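Local coordinates for protein VP2 (Primate bocaparvovirus 1, PDB 7L0Y) that self-assembles as 60 copies into the T=1 icosahedral capsid of human bocavirus 1, about 26 nm in diameter, at residues Val105-Leu110 with Gly423-Lys428. Numbering follows the deposited sequence.
Sequences VKIYNL and GTIFIK
Two rings flank the apolar contact of Ile425 with Val105 and Ile107 without entering it. On one face of the Phe426 ring sits Thr424 CG2, 3.7 Å above the plane and shifted toward the rim; Tyr167 meets this phenylalanine edge-to-face, and Phe135 packs against it with planes about 25° apart. The Tyr108 ring has the carbonyl carbon of Lys106 at its edge, in plane. Between them Ile425 sends two branches toward the side chains of the opposing strand. Its CD1 reaches Val105 CG1 at 3.6 Å, while its CG2 methyl lies 3.8 Å from Ile107 CD1. The division follows from chi1 of -61°, which sets CG1 opposite the carbonyl carbon and CG2 opposite the backbone N; in both pairs the side chains run past one another in opposite senses. The strands belong to the two facing sheets of the parvovirus jelly roll: the part of 95-118 running up to Tyr108 is strand D of the BIDG sheet, paired there with 215-232 and 446-462, and 424-429 is strand H of the CHEF sheet, between 71-74 and 132-137. The CA atoms of Val105 and Ile425 stand 9.4 Å apart, a gap spanned by the buried side chains of these residues. Ile134 from 132-137 extends the apolar layer alongside Ile425 and Ile427, and Phe39 from 30-42 touches Ile107, Leu110 and Ile427, lying against side chains from both sheets.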
ATOM      1  N   VAL A 105     -56.593 -59.638 -35.019  1.00 16.11           N
ATOM      2  CA  VAL A 105     -57.401 -59.856 -36.210  1.00 16.11           C
ATOM      3  C   VAL A 105     -57.420 -58.576 -37.025  1.00 16.11           C
ATOM      4  O   VAL A 105     -57.716 -57.503 -36.494  1.00 16.11           O
ATOM      5  CB  VAL A 105     -58.830 -60.297 -35.860  1.00 16.20           C
ATOM      6  CG1 VAL A 105     -59.660 -60.383 -37.111  1.00 16.20           C
ATOM      7  CG2 VAL A 105     -58.810 -61.633 -35.173  1.00 16.20           C
ATOM      8  N   LYS A 106     -57.102 -58.689 -38.307  1.00 13.61           N
ATOM      9  CA  LYS A 106     -57.225 -57.591 -39.251  1.00 13.61           C
ATOM     10  C   LYS A 106     -58.264 -57.947 -40.299  1.00 13.61           C
ATOM     11  O   LYS A 106     -58.300 -59.078 -40.782  1.00 13.61           O
ATOM     12  CB  LYS A 106     -55.898 -57.285 -39.931  1.00 17.16           C
ATOM     13  CG  LYS A 106     -54.833 -56.766 -39.014  1.00 17.16           C
ATOM     14  CD  LYS A 106     -53.546 -56.562 -39.772  1.00 17.16           C
ATOM     15  CE  LYS A 106     -52.453 -56.005 -38.890  1.00 17.16           C
ATOM     16  NZ  LYS A 106     -51.183 -55.862 -39.646  1.00 17.16           N
ATOM     17  N   ILE A 107     -59.108 -56.982 -40.641  1.00 14.00           N
ATOM     18  CA  ILE A 107     -60.007 -57.075 -41.781  1.00 14.00           C
ATOM     19  C   ILE A 107     -59.607 -55.979 -42.749  1.00 14.00           C
ATOM     20  O   ILE A 107     -59.589 -54.803 -42.381  1.00 14.00           O
ATOM     21  CB  ILE A 107     -61.478 -56.937 -41.359  1.00 13.81           C
ATOM     22  CG1 ILE A 107     -61.857 -58.077 -40.423  1.00 13.81           C
ATOM     23  CG2 ILE A 107     -62.374 -56.956 -42.564  1.00 13.81           C
ATOM     24  CD1 ILE A 107     -63.157 -57.892 -39.728  1.00 13.81           C
ATOM     25  N   TYR A 108     -59.274 -56.357 -43.976  1.00 14.27           N
ATOM     26  CA  TYR A 108     -58.642 -55.412 -44.883  1.00 14.27           C
ATOM     27  C   TYR A 108     -58.876 -55.858 -46.317  1.00 14.27           C
ATOM     28  O   TYR A 108     -59.463 -56.909 -46.573  1.00 14.27           O
ATOM     29  CB  TYR A 108     -57.157 -55.278 -44.550  1.00 14.28           C
ATOM     30  CG  TYR A 108     -56.393 -56.559 -44.669  1.00 14.28           C
ATOM     31  CD1 TYR A 108     -55.660 -56.841 -45.797  1.00 14.28           C
ATOM     32  CD2 TYR A 108     -56.448 -57.509 -43.665  1.00 14.28           C
ATOM     33  CE1 TYR A 108     -54.976 -58.000 -45.906  1.00 14.28           C
ATOM     34  CE2 TYR A 108     -55.782 -58.678 -43.772  1.00 14.28           C
ATOM     35  CZ  TYR A 108     -55.042 -58.922 -44.893  1.00 14.28           C
ATOM     36  OH  TYR A 108     -54.351 -60.097 -45.007  1.00 14.28           O
ATOM     37  N   ASN A 109     -58.398 -55.038 -47.250  1.00 17.33           N
ATOM     38  CA  ASN A 109     -58.583 -55.245 -48.687  1.00 17.33           C
ATOM     39  C   ASN A 109     -60.037 -55.521 -49.029  1.00 17.33           C
ATOM     40  O   ASN A 109     -60.364 -56.468 -49.741  1.00 17.33           O
ATOM     41  CB  ASN A 109     -57.680 -56.357 -49.205  1.00 15.97           C
ATOM     42  CG  ASN A 109     -56.243 -55.942 -49.250  1.00 15.97           C
ATOM     43  OD1 ASN A 109     -55.939 -54.759 -49.298  1.00 15.97           O
ATOM     44  ND2 ASN A 109     -55.346 -56.907 -49.231  1.00 15.97           N
ATOM     45  N   LEU A 110     -60.918 -54.670 -48.526  1.00 19.23           N
ATOM     46  CA  LEU A 110     -62.341 -54.884 -48.707  1.00 19.23           C
ATOM     47  C   LEU A 110     -62.740 -54.541 -50.131  1.00 19.23           C
ATOM     48  O   LEU A 110     -62.209 -53.608 -50.733  1.00 19.23           O
ATOM     49  CB  LEU A 110     -63.142 -54.036 -47.727  1.00 17.68           C
ATOM     50  CG  LEU A 110     -63.236 -54.487 -46.272  1.00 17.68           C
ATOM     51  CD1 LEU A 110     -63.475 -55.970 -46.243  1.00 17.68           C
ATOM     52  CD2 LEU A 110     -61.981 -54.171 -45.521  1.00 17.68           C
ATOM     53  N   GLY A 423     -64.006 -61.554 -28.528  1.00 24.49           N
ATOM     54  CA  GLY A 423     -65.305 -61.059 -28.941  1.00 24.49           C
ATOM     55  C   GLY A 423     -65.609 -61.438 -30.377  1.00 24.49           C
ATOM     56  O   GLY A 423     -64.712 -61.556 -31.213  1.00 24.49           O
ATOM     57  N   THR A 424     -66.888 -61.643 -30.657  1.00 21.11           N
ATOM     58  CA  THR A 424     -67.314 -61.917 -32.019  1.00 21.11           C
ATOM     59  C   THR A 424     -67.251 -60.649 -32.853  1.00 21.11           C
ATOM     60  O   THR A 424     -67.719 -59.592 -32.431  1.00 21.11           O
ATOM     61  CB  THR A 424     -68.731 -62.474 -32.033  1.00 22.68           C
ATOM     62  OG1 THR A 424     -68.748 -63.736 -31.362  1.00 22.68           O
ATOM     63  CG2 THR A 424     -69.215 -62.653 -33.445  1.00 22.68           C
ATOM     64  N   ILE A 425     -66.671 -60.755 -34.036  1.00 17.19           N
ATOM     65  CA  ILE A 425     -66.683 -59.663 -34.991  1.00 17.19           C
ATOM     66  C   ILE A 425     -67.913 -59.822 -35.866  1.00 17.19           C
ATOM     67  O   ILE A 425     -68.064 -60.821 -36.570  1.00 17.19           O
ATOM     68  CB  ILE A 425     -65.405 -59.644 -35.833  1.00 17.62           C
ATOM     69  CG1 ILE A 425     -64.196 -59.441 -34.935  1.00 17.62           C
ATOM     70  CG2 ILE A 425     -65.476 -58.535 -36.850  1.00 17.62           C
ATOM     71  CD1 ILE A 425     -62.912 -59.757 -35.612  1.00 17.62           C
ATOM     72  N   PHE A 426     -68.804 -58.847 -35.800  1.00 15.11           N
ATOM     73  CA  PHE A 426     -69.989 -58.813 -36.634  1.00 15.11           C
ATOM     74  C   PHE A 426     -69.727 -57.922 -37.828  1.00 15.11           C
ATOM     75  O   PHE A 426     -69.075 -56.885 -37.707  1.00 15.11           O
ATOM     76  CB  PHE A 426     -71.190 -58.299 -35.857  1.00 16.45           C
ATOM     77  CG  PHE A 426     -71.612 -59.191 -34.761  1.00 16.45           C
ATOM     78  CD1 PHE A 426     -72.444 -60.257 -35.010  1.00 16.45           C
ATOM     79  CD2 PHE A 426     -71.180 -58.970 -33.477  1.00 16.45           C
ATOM     80  CE1 PHE A 426     -72.838 -61.075 -34.001  1.00 16.45           C
ATOM     81  CE2 PHE A 426     -71.577 -59.790 -32.470  1.00 16.45           C
ATOM     82  CZ  PHE A 426     -72.409 -60.844 -32.734  1.00 16.45           C
ATOM     83  N   ILE A 427     -70.231 -58.326 -38.976  1.00 14.86           N
ATOM     84  CA  ILE A 427     -70.058 -57.566 -40.197  1.00 14.86           C
ATOM     85  C   ILE A 427     -71.336 -57.659 -41.005  1.00 14.86           C
ATOM     86  O   ILE A 427     -71.923 -58.735 -41.136  1.00 14.86           O
ATOM     87  CB  ILE A 427     -68.841 -58.069 -40.995  1.00 14.93           C
ATOM     88  CG1 ILE A 427     -68.673 -57.308 -42.302  1.00 14.93           C
ATOM     89  CG2 ILE A 427     -68.939 -59.522 -41.228  1.00 14.93           C
ATOM     90  CD1 ILE A 427     -67.419 -57.663 -43.023  1.00 14.93           C
ATOM     91  N   LYS A 428     -71.799 -56.524 -41.495  1.00 15.78           N
ATOM     92  CA  LYS A 428     -72.810 -56.529 -42.532  1.00 15.78           C
ATOM     93  C   LYS A 428     -72.479 -55.390 -43.463  1.00 15.78           C
ATOM     94  O   LYS A 428     -71.737 -54.480 -43.101  1.00 15.78           O
ATOM     95  CB  LYS A 428     -74.234 -56.360 -42.003  1.00 16.42           C
ATOM     96  CG  LYS A 428     -74.523 -55.010 -41.461  1.00 16.42           C
ATOM     97  CD  LYS A 428     -75.947 -54.907 -41.012  1.00 16.42           C
ATOM     98  CE  LYS A 428     -76.247 -53.498 -40.524  1.00 16.42           C
ATOM     99  NZ  LYS A 428     -76.226 -52.511 -41.619  1.00 16.42           N
TER